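Local coordinates for E3 ubiquitin-protein ligase RNF31 (Mus musculus, PDB 5Y3T) that acts as an E3 ubiquitin ligase, HOIP, and through the region modelled here, a pair of UBA-type domains, probably docks partner proteins such as HOIL-1, at residues B[103-108]-B[125-130]; B[15-20]-B[28-33]; B[21-26]-B[41-46]; B[34-39]-B[85-90]. One frame throughout, in Å; residues are numbered along the deposited sequence.

All four contacts join helices of one HOIP UBA domain pair, and they fall into two groups. Contacts 2, 3 and 4 lie on the same side of the chain's centre. Contacts 2 and 3 are closest, with centres about 6 Å apart; they share helix 2-22, and the backbone of G20 in contact 2 probably receives the N-H of A25 in contact 3. Contact 4 lies about 13 Å from contact 2, centre to centre, and shares helix 27-37 with it. Contact 1 stands on the opposite side, its centre 29 to 32 Å from the others, yet helix 87-107 runs from contact 4 to contact 1. Other protein chains reach residues of every contact.

Contact 1 of 4, residues B[103-108]-B[125-130]; sequences HELQSL and GDVARA
L105 and V127 make the apolar heart of this contact, where the last turns of helix 87-107 meet the first turn of helix 127-145. L105 spreads its two methyl groups over two partners: CD2 lies 4.2 Å from CG1 of V127, while CD1 lies 4.3 Å from CB of A130. Its CG is anti to the carbonyl carbon (chi1 -72°), and the L105 and V127 side chains run antiparallel alongside one another. A leucine suits the place because its fork can serve both neighbours at once; A130, one turn beyond V127, is small enough to lie against its CD1. Helix 116-122 continues this packing, L120 touching L105 and A130, and A119 touching A130.

The other flank is thinner and more polar, with a single atom touching. E104 crosses V127 at about a right angle, with OE1 3.9 Å from CG1 of V127, a plain van der Waals approach. Another protein chain reaches this flank: one basic side chain forms a salt bridge with E104, and V127 also packs on a basic side chain. Away from L105, D126 occupies the N-cap of helix 127-145: its OD1 accepts from the N of R129 at 3.2 Å, the donor standing above the carboxylate plane. A short aspartate is well suited to meeting an amide at a helix start. Helix 87-107 thus packs against the start of helix 127-145, with helix 116-122 alongside, as in a small helical UBA-type bundle.

Contact 2 of 4, residues B[15-20]-B[28-33]; sequences SMIQEG and EEVFSA
V30 reaches from helix 27-37 into helix 2-22 and meets M16, I17 and G20 there. Starting at its CB, the first neighbour is the tip of I17, whose CD1 lies 4.1 Å away; the isoleucine gets there because both chi1 (-68°) and chi2 (-45°) fold its longer branch toward V30. From CB the valine forks. Its CG1, anti to the backbone N, touches CB of M16 at 4.0 Å and lies 3.9 Å from the M16 carbonyl O. Its CG2, anti to the carbonyl carbon, rests 3.9 Å from CA of G20 and also comes near the M16 carbonyl O. The beta-branched valine thus presents a broad, short wedge whose methyls straddle that carbonyl, CG1 nearer M16 CB and I17 CD1, CG2 nearer G20.

Glycine fits opposite CG2 because a beta carbon at G20 would point straight at that methyl and clash with it. The helices meet with their axes 9.3 Å apart at closest approach and their directions 127° apart, nearer antiparallel than parallel. M16 begins toward V30 at CB, but the rest of its chain bends off to L34 and P42, and P42 also packs on V30, bringing helix 42-64 over this junction. Outside the apolar contact, E29 forms a salt bridge with R77, and E28 with a basic side chain of another protein chain.

Between the two segments the side-chain contacts are apolar, and the M16 carbonyl O meets V30's methyls in van der Waals contact alone, which implies that burial of apolar surface and close fit carry the association.

Contact 3 of 4, residues B[21-26]-B[41-46]; sequences ETAGAS and VPLQWL
A Schellman motif ends helix 2-22 beside the first turn of helix 42-64, and this contact, part of the helical UBA fold, fills the angle between them. A23 and A25, on the turn, both face L43. G24, the C-prime residue, has positive phi (88°), a backbone shape in which a beta carbon would press on the carbonyl O of the residue before, so glycine is the natural occupant; its N bonds to O of E21, and the N of A25 reaches O of G20. This fold of the chain leaves the two alanine methyls on the same face of the turn.

L43 answers with its fork. Its CG lies anti to the carbonyl carbon (chi1 -65°); CD1 lies 3.7 Å from CB of A23 on the more exposed side, while CD2 touches both A23 and the buried A25. Small alanines let the leucine come close, and leucine offers the two methyls needed. L46, one turn on, adds its CD1 to the same A25 methyl and also touches E29 of helix 27-37, the helix that S26 begins as N-cap. The L43 CD2 to A25 CB distance is 3.9 Å, and L46 CD1 lies 4.1 Å from that same CB.

Contact 4 of 4, residues B[34-39]-B[85-90]; sequences LQYSGT and GNLDEA
Y36 lays its ring beside the loop that leads into helix 87-107, with its edge turned to G85 and L87. The carbonyl O of G85 lies near the ring plane at that edge, 3.3 Å from CD1 of Y36. Placing an electron-rich oxygen against the ring's positively polarised C-H rim, and not over its face, is probably mildly favourable. L87 runs slantwise along the same edge from CE1 to OH: its CB stands 4.2 Å from CE1 of Y36, and its branch continues to the hydroxyl end, CD2 lying 3.8 Å from OH of Y36. In Y36 CG is anti to the backbone N (chi1 -165°), which carries the ring from helix 27-37 toward the loop.

Glycine suits position 85 because the backbone has positive phi (82°) there, and a beta carbon would be jammed against the carbonyl O of the preceding residue. The CA atoms of G85 and Y36 are 5.4 Å apart. N86 then caps the helix: its OD1 accepts from the N of E89 at 3.1 Å, with the donor well above the amide's carbonyl plane.

The contact links the end of helix 27-37 to the start of helix 87-107, while helix 42-64 packs on both partners, M56 touching Y36 and L87, and V57 also touching L87. W80 of helix 73-82 meets the Y36 ring edge-to-face.

Contact 1 of 4, residues B[103-108]-B[125-130]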
loop_
_atom_site.group_PDB
_atom_site.type_symbol
_atom_site.label_atom_id
_atom_site.label_comp_id
_atom_site.label_asym_id
_atom_site.label_seq_id
_atom_site.Cartn_x
_atom_site.Cartn_y
_atom_site.Cartn_z
ATOM N N HIS B 103 -14.812 -5.065 0.868
ATOM C CA HIS B 103 -14.815 -6.165 -0.091
ATOM C C HIS B 103 -13.894 -7.295 0.392
ATOM O O HIS B 103 -14.282 -8.434 0.321
ATOM C CB HIS B 103 -14.436 -5.670 -1.475
ATOM C CG HIS B 103 -14.292 -6.758 -2.484
ATOM N ND1 HIS B 103 -15.326 -7.148 -3.305
ATOM C CD2 HIS B 103 -13.229 -7.535 -2.814
ATOM C CE1 HIS B 103 -14.913 -8.123 -4.095
ATOM N NE2 HIS B 103 -13.644 -8.371 -3.821
ATOM N N GLU B 104 -12.719 -6.994 0.930
ATOM C CA GLU B 104 -11.889 -8.070 1.469
ATOM C C GLU B 104 -12.501 -8.751 2.705
ATOM O O GLU B 104 -12.562 -9.990 2.789
ATOM C CB GLU B 104 -10.486 -7.608 1.821
ATOM C CG GLU B 104 -9.475 -8.733 1.574
ATOM C CD GLU B 104 -8.125 -8.534 2.238
ATOM O OE1 GLU B 104 -7.793 -7.393 2.651
ATOM O OE2 GLU B 104 -7.388 -9.543 2.343
ATOM N N LEU B 105 -12.929 -7.955 3.682
ATOM C CA LEU B 105 -13.467 -8.537 4.892
ATOM C C LEU B 105 -14.673 -9.418 4.582
ATOM O O LEU B 105 -14.854 -10.451 5.217
ATOM C CB LEU B 105 -13.776 -7.472 5.928
ATOM C CG LEU B 105 -12.489 -6.896 6.537
ATOM C CD1 LEU B 105 -12.813 -5.704 7.406
ATOM C CD2 LEU B 105 -11.714 -7.920 7.357
ATOM N N GLN B 106 -15.454 -9.022 3.584
ATOM C CA GLN B 106 -16.584 -9.799 3.087
ATOM C C GLN B 106 -16.192 -11.168 2.553
ATOM O O GLN B 106 -16.828 -12.162 2.849
ATOM C CB GLN B 106 -17.250 -9.027 1.958
ATOM C CG GLN B 106 -18.362 -9.773 1.232
ATOM C CD GLN B 106 -19.644 -9.002 1.302
ATOM O OE1 GLN B 106 -19.985 -8.255 0.379
ATOM N NE2 GLN B 106 -20.330 -9.110 2.444
ATOM N N SER B 107 -15.150 -11.201 1.755
ATOM C CA SER B 107 -14.671 -12.443 1.178
ATOM C C SER B 107 -14.040 -13.346 2.255
ATOM O O SER B 107 -14.014 -14.555 2.116
ATOM C CB SER B 107 -13.690 -12.155 0.018
ATOM O OG SER B 107 -12.377 -11.871 0.494
ATOM N N LEU B 108 -13.561 -12.747 3.336
ATOM C CA LEU B 108 -12.996 -13.483 4.462
ATOM C C LEU B 108 -14.015 -13.892 5.514
ATOM O O LEU B 108 -13.603 -14.284 6.599
ATOM C CB LEU B 108 -11.880 -12.647 5.124
ATOM C CG LEU B 108 -10.465 -12.868 4.579
ATOM C CD1 LEU B 108 -10.401 -13.071 3.059
ATOM C CD2 LEU B 108 -9.571 -11.722 5.033
ATOM N N GLY B 125 -9.193 2.184 9.946
ATOM C CA GLY B 125 -9.075 1.578 8.614
ATOM C C GLY B 125 -8.107 0.404 8.563
ATOM O O GLY B 125 -7.779 -0.065 7.498
ATOM N N ASP B 126 -7.652 -0.083 9.707
ATOM C CA ASP B 126 -6.637 -1.134 9.751
ATOM C C ASP B 126 -7.312 -2.500 9.594
ATOM O O ASP B 126 -7.904 -3.037 10.549
ATOM C CB ASP B 126 -5.905 -1.033 11.094
ATOM C CG ASP B 126 -4.627 -1.836 11.146
ATOM O OD1 ASP B 126 -4.555 -2.950 10.597
ATOM O OD2 ASP B 126 -3.687 -1.350 11.800
ATOM N N VAL B 127 -7.206 -3.068 8.392
ATOM C CA VAL B 127 -7.828 -4.349 8.072
ATOM C C VAL B 127 -7.359 -5.458 9.011
ATOM O O VAL B 127 -8.171 -6.262 9.471
ATOM C CB VAL B 127 -7.528 -4.797 6.618
ATOM C CG1 VAL B 127 -8.048 -6.217 6.350
ATOM C CG2 VAL B 127 -8.171 -3.861 5.664
ATOM N N ALA B 128 -6.053 -5.496 9.273
ATOM C CA ALA B 128 -5.461 -6.540 10.101
ATOM C C ALA B 128 -6.109 -6.516 11.477
ATOM O O ALA B 128 -6.627 -7.534 11.931
ATOM C CB ALA B 128 -3.975 -6.346 10.217
ATOM N N ARG B 129 -6.161 -5.340 12.096
ATOM C CA ARG B 129 -6.783 -5.190 13.432
ATOM C C ARG B 129 -8.276 -5.368 13.455
ATOM O O ARG B 129 -8.790 -5.886 14.440
ATOM C CB ARG B 129 -6.426 -3.873 14.080
ATOM C CG ARG B 129 -5.024 -3.926 14.628
ATOM C CD ARG B 129 -4.575 -2.602 15.172
ATOM N NE ARG B 129 -3.151 -2.655 15.471
ATOM C CZ ARG B 129 -2.451 -1.657 15.999
ATOM N NH1 ARG B 129 -3.043 -0.498 16.302
ATOM N NH2 ARG B 129 -1.149 -1.827 16.229
ATOM N N ALA B 130 -8.981 -4.972 12.402
ATOM C CA ALA B 130 -10.432 -5.283 12.331
ATOM C C ALA B 130 -10.704 -6.809 12.280
ATOM O O ALA B 130 -11.536 -7.326 13.012
ATOM C CB ALA B 130 -11.073 -4.580 11.148
#

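Contact 2 of 4, residues B[15-20]-B[28-33]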
loop_
_atom_site.group_PDB
_atom_site.type_symbol
_atom_site.label_atom_id
_atom_site.label_comp_id
_atom_site.label_asym_id
_atom_site.label_seq_id
_atom_site.Cartn_x
_atom_site.Cartn_y
_atom_site.Cartn_z
ATOM N N SER B 15 14.539 22.161 2.003
ATOM C CA SER B 15 14.672 23.034 3.163
ATOM C C SER B 15 13.477 22.961 4.085
ATOM O O SER B 15 13.621 22.834 5.283
ATOM C CB SER B 15 14.890 24.472 2.693
ATOM O OG SER B 15 14.729 25.342 3.765
ATOM N N MET B 16 12.293 23.005 3.526
ATOM C CA MET B 16 11.081 22.945 4.348
ATOM C C MET B 16 10.830 21.567 4.874
ATOM O O MET B 16 10.309 21.428 5.980
ATOM C CB MET B 16 9.861 23.412 3.554
ATOM C CG MET B 16 9.561 24.879 3.786
ATOM S SD MET B 16 8.930 25.632 2.304
ATOM C CE MET B 16 8.335 27.141 3.072
ATOM N N ILE B 17 11.176 20.550 4.073
ATOM C CA ILE B 17 11.098 19.157 4.526
ATOM C C ILE B 17 11.981 19.006 5.772
ATOM O O ILE B 17 11.595 18.354 6.734
ATOM C CB ILE B 17 11.601 18.151 3.429
ATOM C CG1 ILE B 17 10.679 18.081 2.207
ATOM C CG2 ILE B 17 11.852 16.759 3.998
ATOM C CD1 ILE B 17 9.219 18.002 2.520
ATOM N N GLN B 18 13.173 19.603 5.706
ATOM C CA GLN B 18 14.194 19.518 6.749
ATOM C C GLN B 18 13.675 20.123 8.045
ATOM O O GLN B 18 13.639 19.430 9.052
ATOM C CB GLN B 18 15.471 20.205 6.260
ATOM C CG GLN B 18 16.656 20.104 7.181
ATOM C CD GLN B 18 17.944 20.483 6.487
ATOM O OE1 GLN B 18 18.185 21.650 6.214
ATOM N NE2 GLN B 18 18.791 19.498 6.226
ATOM N N GLU B 19 13.208 21.376 7.987
ATOM C CA GLU B 19 12.519 22.036 9.117
ATOM C C GLU B 19 11.376 21.184 9.657
ATOM O O GLU B 19 11.277 20.949 10.849
ATOM C CB GLU B 19 11.948 23.402 8.705
ATOM C CG GLU B 19 12.872 24.584 8.920
ATOM C CD GLU B 19 12.341 25.870 8.282
ATOM O OE1 GLU B 19 11.139 25.931 7.911
ATOM O OE2 GLU B 19 13.136 26.829 8.144
ATOM N N GLY B 20 10.511 20.721 8.767
ATOM C CA GLY B 20 9.417 19.838 9.163
ATOM C C GLY B 20 9.830 18.611 9.982
ATOM O O GLY B 20 9.294 18.415 11.086
ATOM N N GLU B 28 5.503 14.248 3.534
ATOM C CA GLU B 28 4.210 14.295 2.855
ATOM C C GLU B 28 3.184 15.248 3.552
ATOM O O GLU B 28 2.344 15.817 2.866
ATOM C CB GLU B 28 3.606 12.898 2.562
ATOM C CG GLU B 28 3.893 11.775 3.546
ATOM C CD GLU B 28 5.274 11.177 3.359
ATOM O OE1 GLU B 28 5.529 10.513 2.348
ATOM O OE2 GLU B 28 6.114 11.413 4.211
ATOM N N GLU B 29 3.275 15.421 4.875
ATOM C CA GLU B 29 2.568 16.521 5.595
ATOM C C GLU B 29 2.987 17.919 5.177
ATOM O O GLU B 29 2.143 18.782 4.900
ATOM C CB GLU B 29 2.740 16.401 7.106
ATOM C CG GLU B 29 1.727 15.431 7.719
ATOM C CD GLU B 29 2.048 14.915 9.123
ATOM O OE1 GLU B 29 3.176 15.031 9.664
ATOM O OE2 GLU B 29 1.121 14.311 9.681
ATOM N N VAL B 30 4.286 18.148 5.122
ATOM C CA VAL B 30 4.777 19.456 4.749
ATOM C C VAL B 30 4.329 19.733 3.327
ATOM O O VAL B 30 3.737 20.755 3.083
ATOM C CB VAL B 30 6.316 19.585 4.889
ATOM C CG1 VAL B 30 6.854 20.874 4.255
ATOM C CG2 VAL B 30 6.688 19.572 6.349
ATOM N N PHE B 31 4.579 18.806 2.405
ATOM C CA PHE B 31 4.273 19.059 1.004
ATOM C C PHE B 31 2.751 19.190 0.732
ATOM O O PHE B 31 2.342 20.017 -0.067
ATOM C CB PHE B 31 4.883 17.968 0.143
ATOM C CG PHE B 31 4.707 18.192 -1.319
ATOM C CD1 PHE B 31 5.431 19.206 -1.976
ATOM C CD2 PHE B 31 3.846 17.377 -2.064
ATOM C CE1 PHE B 31 5.298 19.414 -3.345
ATOM C CE2 PHE B 31 3.708 17.577 -3.446
ATOM C CZ PHE B 31 4.441 18.595 -4.089
ATOM N N SER B 32 1.952 18.359 1.398
ATOM C CA SER B 32 0.497 18.393 1.301
ATOM C C SER B 32 -0.063 19.736 1.727
ATOM O O SER B 32 -0.974 20.276 1.061
ATOM C CB SER B 32 -0.136 17.287 2.152
ATOM O OG SER B 32 0.193 16.002 1.616
ATOM N N ALA B 33 0.526 20.282 2.799
ATOM C CA ALA B 33 0.216 21.617 3.259
ATOM C C ALA B 33 0.548 22.687 2.228
ATOM O O ALA B 33 -0.307 23.539 1.935
ATOM C CB ALA B 33 0.928 21.897 4.535
#

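Contact 3 of 4, residues B[21-26]-B[41-46]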
loop_
_atom_site.group_PDB
_atom_site.type_symbol
_atom_site.label_atom_id
_atom_site.label_comp_id
_atom_site.label_asym_id
_atom_site.label_seq_id
_atom_site.Cartn_x
_atom_site.Cartn_y
_atom_site.Cartn_z
ATOM N N GLU B 21 10.787 17.811 9.482
ATOM C CA GLU B 21 11.164 16.585 10.178
ATOM C C GLU B 21 11.663 16.832 11.601
ATOM O O GLU B 21 11.342 16.039 12.505
ATOM C CB GLU B 21 12.248 15.797 9.439
ATOM C CG GLU B 21 12.439 14.377 10.003
ATOM C CD GLU B 21 13.579 13.583 9.359
ATOM O OE1 GLU B 21 14.384 14.119 8.579
ATOM O OE2 GLU B 21 13.672 12.388 9.638
ATOM N N THR B 22 12.441 17.900 11.783
ATOM C CA THR B 22 13.001 18.241 13.078
ATOM C C THR B 22 11.886 18.710 14.010
ATOM O O THR B 22 12.040 18.603 15.205
ATOM C CB THR B 22 14.106 19.319 12.997
ATOM O OG1 THR B 22 13.564 20.529 12.462
ATOM C CG2 THR B 22 15.270 18.862 12.113
ATOM N N ALA B 23 10.759 19.193 13.472
ATOM C CA ALA B 23 9.556 19.470 14.303
ATOM C C ALA B 23 8.528 18.338 14.354
ATOM O O ALA B 23 7.437 18.544 14.875
ATOM C CB ALA B 23 8.877 20.748 13.835
ATOM N N GLY B 24 8.852 17.153 13.832
ATOM C CA GLY B 24 7.929 16.001 13.865
ATOM C C GLY B 24 6.942 15.862 12.719
ATOM O O GLY B 24 6.046 15.024 12.779
ATOM N N ALA B 25 7.071 16.678 11.684
ATOM C CA ALA B 25 6.230 16.542 10.477
ATOM C C ALA B 25 6.951 15.727 9.398
ATOM O O ALA B 25 8.095 16.046 9.014
ATOM C CB ALA B 25 5.853 17.903 9.921
ATOM N N SER B 26 6.248 14.713 8.890
ATOM C CA SER B 26 6.699 13.940 7.731
ATOM C C SER B 26 6.770 14.793 6.451
ATOM O O SER B 26 6.058 15.810 6.298
ATOM C CB SER B 26 5.774 12.729 7.484
ATOM O OG SER B 26 4.470 13.109 7.026
ATOM N N VAL B 41 4.635 28.964 5.833
ATOM C CA VAL B 41 4.891 28.469 7.176
ATOM C C VAL B 41 4.103 27.155 7.348
ATOM O O VAL B 41 3.073 27.079 8.063
ATOM C CB VAL B 41 4.408 29.498 8.244
ATOM C CG1 VAL B 41 5.356 30.687 8.315
ATOM C CG2 VAL B 41 2.973 30.002 7.972
ATOM N N PRO B 42 4.568 26.094 6.701
ATOM C CA PRO B 42 3.803 24.828 6.742
ATOM C C PRO B 42 3.559 24.234 8.126
ATOM O O PRO B 42 2.515 23.646 8.354
ATOM C CB PRO B 42 4.661 23.867 5.898
ATOM C CG PRO B 42 6.018 24.507 5.831
ATOM C CD PRO B 42 5.777 25.987 5.873
ATOM N N LEU B 43 4.514 24.358 9.041
ATOM C CA LEU B 43 4.316 23.827 10.393
ATOM C C LEU B 43 3.144 24.466 11.072
ATOM O O LEU B 43 2.305 23.770 11.644
ATOM C CB LEU B 43 5.566 23.998 11.251
ATOM C CG LEU B 43 6.777 23.178 10.762
ATOM C CD1 LEU B 43 7.995 23.509 11.606
ATOM C CD2 LEU B 43 6.472 21.677 10.793
ATOM N N GLN B 44 3.061 25.789 10.976
ATOM C CA GLN B 44 1.940 26.522 11.569
ATOM C C GLN B 44 0.630 26.056 10.993
ATOM O O GLN B 44 -0.265 25.710 11.748
ATOM C CB GLN B 44 2.084 28.035 11.398
ATOM C CG GLN B 44 3.040 28.664 12.410
ATOM C CD GLN B 44 3.152 30.161 12.219
ATOM O OE1 GLN B 44 2.139 30.859 12.153
ATOM N NE2 GLN B 44 4.382 30.659 12.090
ATOM N N TRP B 45 0.544 26.001 9.661
ATOM C CA TRP B 45 -0.677 25.547 8.993
ATOM C C TRP B 45 -1.122 24.183 9.459
ATOM O O TRP B 45 -2.310 23.985 9.703
ATOM C CB TRP B 45 -0.554 25.578 7.457
ATOM C CG TRP B 45 -1.868 25.319 6.739
ATOM C CD1 TRP B 45 -2.775 26.251 6.308
ATOM C CD2 TRP B 45 -2.414 24.032 6.376
ATOM N NE1 TRP B 45 -3.851 25.624 5.701
ATOM C CE2 TRP B 45 -3.646 24.269 5.717
ATOM C CE3 TRP B 45 -1.972 22.704 6.538
ATOM C CZ2 TRP B 45 -4.438 23.239 5.240
ATOM C CZ3 TRP B 45 -2.760 21.670 6.058
ATOM C CH2 TRP B 45 -3.986 21.943 5.412
ATOM N N LEU B 46 -0.190 23.241 9.582
ATOM C CA LEU B 46 -0.525 21.890 10.031
ATOM C C LEU B 46 -1.118 21.899 11.423
ATOM O O LEU B 46 -2.187 21.329 11.590
ATOM C CB LEU B 46 0.683 20.942 9.979
ATOM C CG LEU B 46 1.108 20.513 8.566
ATOM C CD1 LEU B 46 2.528 19.975 8.568
ATOM C CD2 LEU B 46 0.171 19.485 7.964
#

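Contact 4 of 4, residues B[34-39]-B[85-90]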
loop_
_atom_site.group_PDB
_atom_site.type_symbol
_atom_site.label_atom_id
_atom_site.label_comp_id
_atom_site.label_asym_id
_atom_site.label_seq_id
_atom_site.Cartn_x
_atom_site.Cartn_y
_atom_site.Cartn_z
ATOM N N LEU B 34 1.771 22.628 1.690
ATOM C CA LEU B 34 2.245 23.537 0.646
ATOM C C LEU B 34 1.315 23.522 -0.564
ATOM O O LEU B 34 0.896 24.572 -1.031
ATOM C CB LEU B 34 3.676 23.207 0.212
ATOM C CG LEU B 34 4.816 23.430 1.252
ATOM C CD1 LEU B 34 6.207 22.991 0.773
ATOM C CD2 LEU B 34 4.865 24.882 1.674
ATOM N N GLN B 35 0.971 22.343 -1.049
ATOM C CA GLN B 35 0.107 22.219 -2.243
ATOM C C GLN B 35 -1.313 22.749 -2.038
ATOM O O GLN B 35 -1.827 23.425 -2.920
ATOM C CB GLN B 35 -0.047 20.760 -2.642
ATOM C CG GLN B 35 1.230 20.116 -3.077
ATOM C CD GLN B 35 1.620 20.638 -4.405
ATOM O OE1 GLN B 35 2.410 21.556 -4.491
ATOM N NE2 GLN B 35 1.050 20.073 -5.454
ATOM N N TYR B 36 -1.937 22.401 -0.910
ATOM C CA TYR B 36 -3.292 22.848 -0.587
ATOM C C TYR B 36 -3.445 24.369 -0.330
ATOM O O TYR B 36 -4.358 25.002 -0.848
ATOM C CB TYR B 36 -3.817 22.090 0.626
ATOM C CG TYR B 36 -5.313 22.211 0.832
ATOM C CD1 TYR B 36 -6.212 21.545 -0.013
ATOM C CD2 TYR B 36 -5.840 22.979 1.865
ATOM C CE1 TYR B 36 -7.592 21.655 0.160
ATOM C CE2 TYR B 36 -7.215 23.101 2.047
ATOM C CZ TYR B 36 -8.088 22.432 1.198
ATOM O OH TYR B 36 -9.441 22.549 1.374
ATOM N N SER B 37 -2.547 24.941 0.456
ATOM C CA SER B 37 -2.708 26.289 0.970
ATOM C C SER B 37 -1.771 27.331 0.406
ATOM O O SER B 37 -2.020 28.519 0.559
ATOM C CB SER B 37 -2.514 26.247 2.454
ATOM O OG SER B 37 -1.156 26.050 2.709
ATOM N N GLY B 38 -0.665 26.911 -0.190
ATOM C CA GLY B 38 0.396 27.835 -0.558
ATOM C C GLY B 38 1.100 28.523 0.633
ATOM O O GLY B 38 1.915 29.411 0.422
ATOM N N THR B 39 0.816 28.117 1.867
ATOM C CA THR B 39 1.458 28.690 3.074
ATOM C C THR B 39 3.007 28.745 2.996
ATOM O O THR B 39 3.653 27.835 2.435
ATOM C CB THR B 39 1.019 27.935 4.359
ATOM O OG1 THR B 39 1.601 28.545 5.512
ATOM C CG2 THR B 39 1.474 26.456 4.324
ATOM N N GLY B 85 -2.451 16.314 -0.702
ATOM C CA GLY B 85 -3.295 17.483 -0.442
ATOM C C GLY B 85 -4.294 17.834 -1.541
ATOM O O GLY B 85 -4.963 18.876 -1.464
ATOM N N ASN B 86 -4.437 16.980 -2.553
ATOM C CA ASN B 86 -5.511 17.172 -3.524
ATOM C C ASN B 86 -6.831 16.719 -2.904
ATOM O O ASN B 86 -7.051 15.521 -2.770
ATOM C CB ASN B 86 -5.217 16.383 -4.788
ATOM C CG ASN B 86 -6.237 16.611 -5.882
ATOM O OD1 ASN B 86 -7.459 16.652 -5.647
ATOM N ND2 ASN B 86 -5.743 16.708 -7.102
ATOM N N LEU B 87 -7.722 17.667 -2.570
ATOM C CA LEU B 87 -8.970 17.342 -1.859
ATOM C C LEU B 87 -9.837 16.297 -2.559
ATOM O O LEU B 87 -10.194 15.264 -1.954
ATOM C CB LEU B 87 -9.808 18.588 -1.561
ATOM C CG LEU B 87 -10.906 18.418 -0.514
ATOM C CD1 LEU B 87 -10.361 17.698 0.698
ATOM C CD2 LEU B 87 -11.530 19.755 -0.085
ATOM N N ASP B 88 -10.115 16.514 -3.833
ATOM C CA ASP B 88 -11.010 15.615 -4.593
ATOM C C ASP B 88 -10.366 14.228 -4.775
ATOM O O ASP B 88 -11.044 13.220 -4.801
ATOM C CB ASP B 88 -11.372 16.156 -5.996
ATOM C CG ASP B 88 -12.815 16.688 -6.120
ATOM O OD1 ASP B 88 -13.737 16.305 -5.353
ATOM O OD2 ASP B 88 -13.023 17.488 -7.072
ATOM N N GLU B 89 -9.063 14.156 -4.933
ATOM C CA GLU B 89 -8.462 12.817 -4.993
ATOM C C GLU B 89 -8.452 12.101 -3.651
ATOM O O GLU B 89 -8.601 10.886 -3.598
ATOM C CB GLU B 89 -7.082 12.894 -5.564
ATOM C CG GLU B 89 -7.168 13.222 -7.035
ATOM C CD GLU B 89 -5.829 13.172 -7.699
ATOM O OE1 GLU B 89 -4.778 12.923 -7.017
ATOM O OE2 GLU B 89 -5.860 13.400 -8.918
ATOM N N ALA B 90 -8.349 12.890 -2.592
ATOM C CA ALA B 90 -8.207 12.397 -1.250
ATOM C C ALA B 90 -9.503 11.796 -0.810
ATOM O O ALA B 90 -9.524 10.773 -0.121
ATOM C CB ALA B 90 -7.808 13.546 -0.332
#